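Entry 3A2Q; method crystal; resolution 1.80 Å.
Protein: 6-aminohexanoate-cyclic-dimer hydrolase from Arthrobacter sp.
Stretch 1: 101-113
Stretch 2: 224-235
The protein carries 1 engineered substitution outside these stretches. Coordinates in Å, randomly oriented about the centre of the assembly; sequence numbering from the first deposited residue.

Stretch 1, residues 101-113: AYFVQRMRAAGFV
Stretch 2 224-235: ALLDVVSGHRPG

A helix begins at Tyr102, after Ala101 at the N-cap; Gly111 leaves helical phi/psi in a Schellman motif, its phi of 113° such that a CB would jam against the preceding carbonyl. The second helix, 224-229, begins earlier in the chain and gives way at Ser230 to an extended run through Pro234, broken by Gly231 at phi/psi 115/150. The helix axes approach to 9.3 Å, with 116° between their N-to-C directions. In register, Arg106 CA lies 5.7 Å from Val229 CA, and Tyr102 CA 8.1 Å from Arg233 CA.

Arg106 (m, m, t, chi4 75°) reads the end of the second helix: its NH1 donates to Val228 O and Ser230 O, both at 2.9 Å and near the guanidinium plane. Arg233 (m, m, m, chi4 -80°) reaches across the face of the Tyr102 (m) ring, Arg233 CZ 4.1 Å from its centroid, a cation-pi contact. Arg233 NH1 lies 3.6 Å from Arg106 NE, a like-charge pair, and donates to a water that donates to Gln105 OE1.

The remaining contacts are apolar. Val229 CG1 (m) sits over the Phe103 (t) ring, 3.5 Å from Phe103 CE1. Ala110, small and pointing toward the second stretch, lets Val228 (t) approach closely, CB to CG1 3.5 Å. Leu225 CD2 (m, t) lies 4.0 Å from Met107 CE (m, m, m) and 3.8 Å from Phe112 CZ (m, chi2 -75°).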

# COMPACT_ATOMS: atom_id res chain seq x y z
N ALA A 101 -6.03 6.76 15.57
CA ALA A 101 -5.41 5.44 15.55
C ALA A 101 -3.99 5.67 16.03
O ALA A 101 -3.49 6.79 15.96
CB ALA A 101 -5.41 4.88 14.13
N TYR A 102 -3.33 4.62 16.52
CA TYR A 102 -1.96 4.77 16.98
C TYR A 102 -1.08 5.36 15.88
O TYR A 102 -0.23 6.20 16.14
CB TYR A 102 -1.40 3.41 17.42
CG TYR A 102 -2.01 2.86 18.69
CD1 TYR A 102 -2.33 1.50 18.79
CD2 TYR A 102 -2.24 3.67 19.80
CE1 TYR A 102 -2.87 0.97 19.96
CE2 TYR A 102 -2.77 3.15 20.98
CZ TYR A 102 -3.08 1.79 21.05
OH TYR A 102 -3.58 1.25 22.22
N PHE A 103 -1.29 4.90 14.65
CA PHE A 103 -0.51 5.39 13.51
C PHE A 103 -0.61 6.92 13.43
O PHE A 103 0.40 7.60 13.30
CB PHE A 103 -1.05 4.80 12.19
CG PHE A 103 -0.21 5.14 10.98
CD1 PHE A 103 0.80 4.30 10.55
CD2 PHE A 103 -0.44 6.32 10.27
CE1 PHE A 103 1.58 4.61 9.44
CE2 PHE A 103 0.33 6.65 9.16
CZ PHE A 103 1.35 5.79 8.74
N VAL A 104 -1.83 7.43 13.51
CA VAL A 104 -2.07 8.87 13.44
C VAL A 104 -1.39 9.63 14.58
O VAL A 104 -0.81 10.69 14.35
CB VAL A 104 -3.59 9.18 13.44
CG1 VAL A 104 -3.82 10.68 13.54
CG2 VAL A 104 -4.21 8.66 12.16
N GLN A 105 -1.45 9.09 15.79
CA GLN A 105 -0.82 9.74 16.93
C GLN A 105 0.70 9.80 16.76
O GLN A 105 1.32 10.82 17.05
CB GLN A 105 -1.15 9.00 18.23
CG GLN A 105 -2.63 8.89 18.52
CD GLN A 105 -2.90 8.24 19.86
OE1 GLN A 105 -2.30 7.22 20.20
NE2 GLN A 105 -3.82 8.82 20.63
N ARG A 106 1.28 8.69 16.30
CA ARG A 106 2.72 8.60 16.08
C ARG A 106 3.21 9.62 15.06
O ARG A 106 4.26 10.23 15.24
CB ARG A 106 3.10 7.19 15.61
CG ARG A 106 3.13 6.12 16.70
CD ARG A 106 4.17 6.44 17.77
NE ARG A 106 4.45 5.30 18.64
CZ ARG A 106 5.17 4.23 18.28
NH1 ARG A 106 5.69 4.16 17.06
NH2 ARG A 106 5.36 3.24 19.14
N MET A 107 2.45 9.80 13.98
CA MET A 107 2.81 10.76 12.93
C MET A 107 2.79 12.20 13.44
O MET A 107 3.71 12.98 13.16
CB MET A 107 1.86 10.63 11.74
CG MET A 107 2.04 9.35 10.91
SD MET A 107 3.64 9.28 10.08
CE MET A 107 3.28 10.26 8.60
N ARG A 108 1.75 12.54 14.20
CA ARG A 108 1.63 13.89 14.74
C ARG A 108 2.75 14.20 15.73
O ARG A 108 3.28 15.31 15.75
CB ARG A 108 0.26 14.06 15.43
CG ARG A 108 0.00 15.48 15.91
CD ARG A 108 -1.43 15.67 16.40
NE ARG A 108 -1.70 14.93 17.63
CZ ARG A 108 -2.61 13.97 17.73
NH1 ARG A 108 -3.34 13.62 16.68
NH2 ARG A 108 -2.80 13.36 18.90
N ALA A 109 3.10 13.22 16.56
CA ALA A 109 4.16 13.40 17.54
C ALA A 109 5.50 13.61 16.85
O ALA A 109 6.41 14.24 17.39
CB ALA A 109 4.24 12.18 18.47
N ALA A 110 5.61 13.08 15.63
CA ALA A 110 6.83 13.20 14.85
C ALA A 110 6.95 14.56 14.17
O ALA A 110 8.02 14.94 13.72
CB ALA A 110 6.89 12.10 13.80
N GLY A 111 5.84 15.29 14.10
CA GLY A 111 5.87 16.60 13.47
C GLY A 111 5.09 16.71 12.17
O GLY A 111 5.00 17.79 11.59
N PHE A 112 4.54 15.59 11.70
CA PHE A 112 3.76 15.57 10.47
C PHE A 112 2.40 16.22 10.71
O PHE A 112 1.89 16.18 11.83
CB PHE A 112 3.56 14.13 9.99
CG PHE A 112 4.79 13.49 9.39
CD1 PHE A 112 5.21 13.84 8.11
CD2 PHE A 112 5.52 12.54 10.09
CE1 PHE A 112 6.34 13.25 7.54
CE2 PHE A 112 6.65 11.94 9.53
CZ PHE A 112 7.06 12.30 8.25
N VAL A 113 1.81 16.81 9.67
CA VAL A 113 0.49 17.42 9.81
C VAL A 113 -0.50 16.70 8.90
O VAL A 113 -0.23 16.50 7.72
CB VAL A 113 0.52 18.96 9.48
CG1 VAL A 113 1.63 19.64 10.27
CG2 VAL A 113 0.72 19.18 7.99
N ALA A 224 12.74 6.53 7.51
CA ALA A 224 12.38 7.46 8.57
C ALA A 224 10.95 7.23 9.06
O ALA A 224 10.68 7.31 10.26
CB ALA A 224 12.54 8.90 8.08
N LEU A 225 10.04 6.93 8.14
CA LEU A 225 8.65 6.67 8.50
C LEU A 225 8.53 5.43 9.39
O LEU A 225 7.73 5.41 10.33
CB LEU A 225 7.82 6.47 7.24
CG LEU A 225 7.61 7.75 6.43
CD1 LEU A 225 7.09 7.42 5.04
CD2 LEU A 225 6.65 8.66 7.18
N LEU A 226 9.32 4.40 9.08
CA LEU A 226 9.30 3.18 9.87
C LEU A 226 9.72 3.47 11.31
O LEU A 226 9.16 2.92 12.25
CB LEU A 226 10.25 2.14 9.27
CG LEU A 226 9.71 1.33 8.10
CD1 LEU A 226 10.80 0.46 7.52
CD2 LEU A 226 8.54 0.49 8.58
N ASP A 227 10.71 4.34 11.47
CA ASP A 227 11.18 4.69 12.81
C ASP A 227 10.10 5.42 13.58
O ASP A 227 10.08 5.41 14.81
CB ASP A 227 12.43 5.57 12.73
CG ASP A 227 13.63 4.84 12.16
OD1 ASP A 227 13.69 3.59 12.30
OD2 ASP A 227 14.51 5.50 11.57
N VAL A 228 9.19 6.05 12.85
CA VAL A 228 8.11 6.81 13.46
C VAL A 228 6.90 5.97 13.88
O VAL A 228 6.41 6.10 15.01
CB VAL A 228 7.60 7.93 12.52
CG1 VAL A 228 6.43 8.67 13.15
CG2 VAL A 228 8.74 8.90 12.20
N VAL A 229 6.43 5.09 12.99
CA VAL A 229 5.23 4.32 13.27
C VAL A 229 5.35 2.85 13.66
O VAL A 229 4.33 2.19 13.85
CB VAL A 229 4.25 4.40 12.07
CG1 VAL A 229 3.95 5.85 11.73
CG2 VAL A 229 4.84 3.67 10.86
N SER A 230 6.56 2.34 13.80
CA SER A 230 6.74 0.93 14.15
C SER A 230 6.72 0.63 15.65
O SER A 230 6.78 1.54 16.48
CB SER A 230 8.04 0.41 13.54
OG SER A 230 7.99 0.47 12.12
N GLY A 231 6.63 -0.65 15.99
CA GLY A 231 6.63 -1.05 17.39
C GLY A 231 5.35 -1.68 17.89
O GLY A 231 4.26 -1.37 17.42
N HIS A 232 5.48 -2.57 18.87
CA HIS A 232 4.33 -3.26 19.45
C HIS A 232 3.48 -2.33 20.33
O HIS A 232 4.01 -1.65 21.21
CB HIS A 232 4.78 -4.44 20.31
CG HIS A 232 3.65 -5.20 20.93
ND1 HIS A 232 2.81 -6.02 20.21
CD2 HIS A 232 3.20 -5.23 22.21
CE1 HIS A 232 1.88 -6.51 21.01
NE2 HIS A 232 2.09 -6.05 22.23
N ARG A 233 2.17 -2.33 20.09
CA ARG A 233 1.25 -1.52 20.88
C ARG A 233 0.27 -2.48 21.55
O ARG A 233 0.11 -3.61 21.12
CB ARG A 233 0.47 -0.53 20.00
CG ARG A 233 1.32 0.42 19.14
CD ARG A 233 2.40 1.15 19.94
NE ARG A 233 1.87 2.02 20.99
CZ ARG A 233 1.38 3.24 20.79
NH1 ARG A 233 1.34 3.76 19.57
NH2 ARG A 233 0.94 3.95 21.82
N PRO A 234 -0.39 -2.03 22.63
CA PRO A 234 -1.35 -2.88 23.34
C PRO A 234 -2.42 -3.51 22.45
O PRO A 234 -3.13 -2.82 21.72
CB PRO A 234 -1.95 -1.92 24.38
CG PRO A 234 -0.86 -0.94 24.62
CD PRO A 234 -0.32 -0.69 23.24
N GLY A 235 -2.52 -4.83 22.51
CA GLY A 235 -3.51 -5.53 21.72
C GLY A 235 -3.06 -6.00 20.35
O GLY A 235 -3.71 -6.86 19.76
O HOH W 1 0.61 6.52 19.91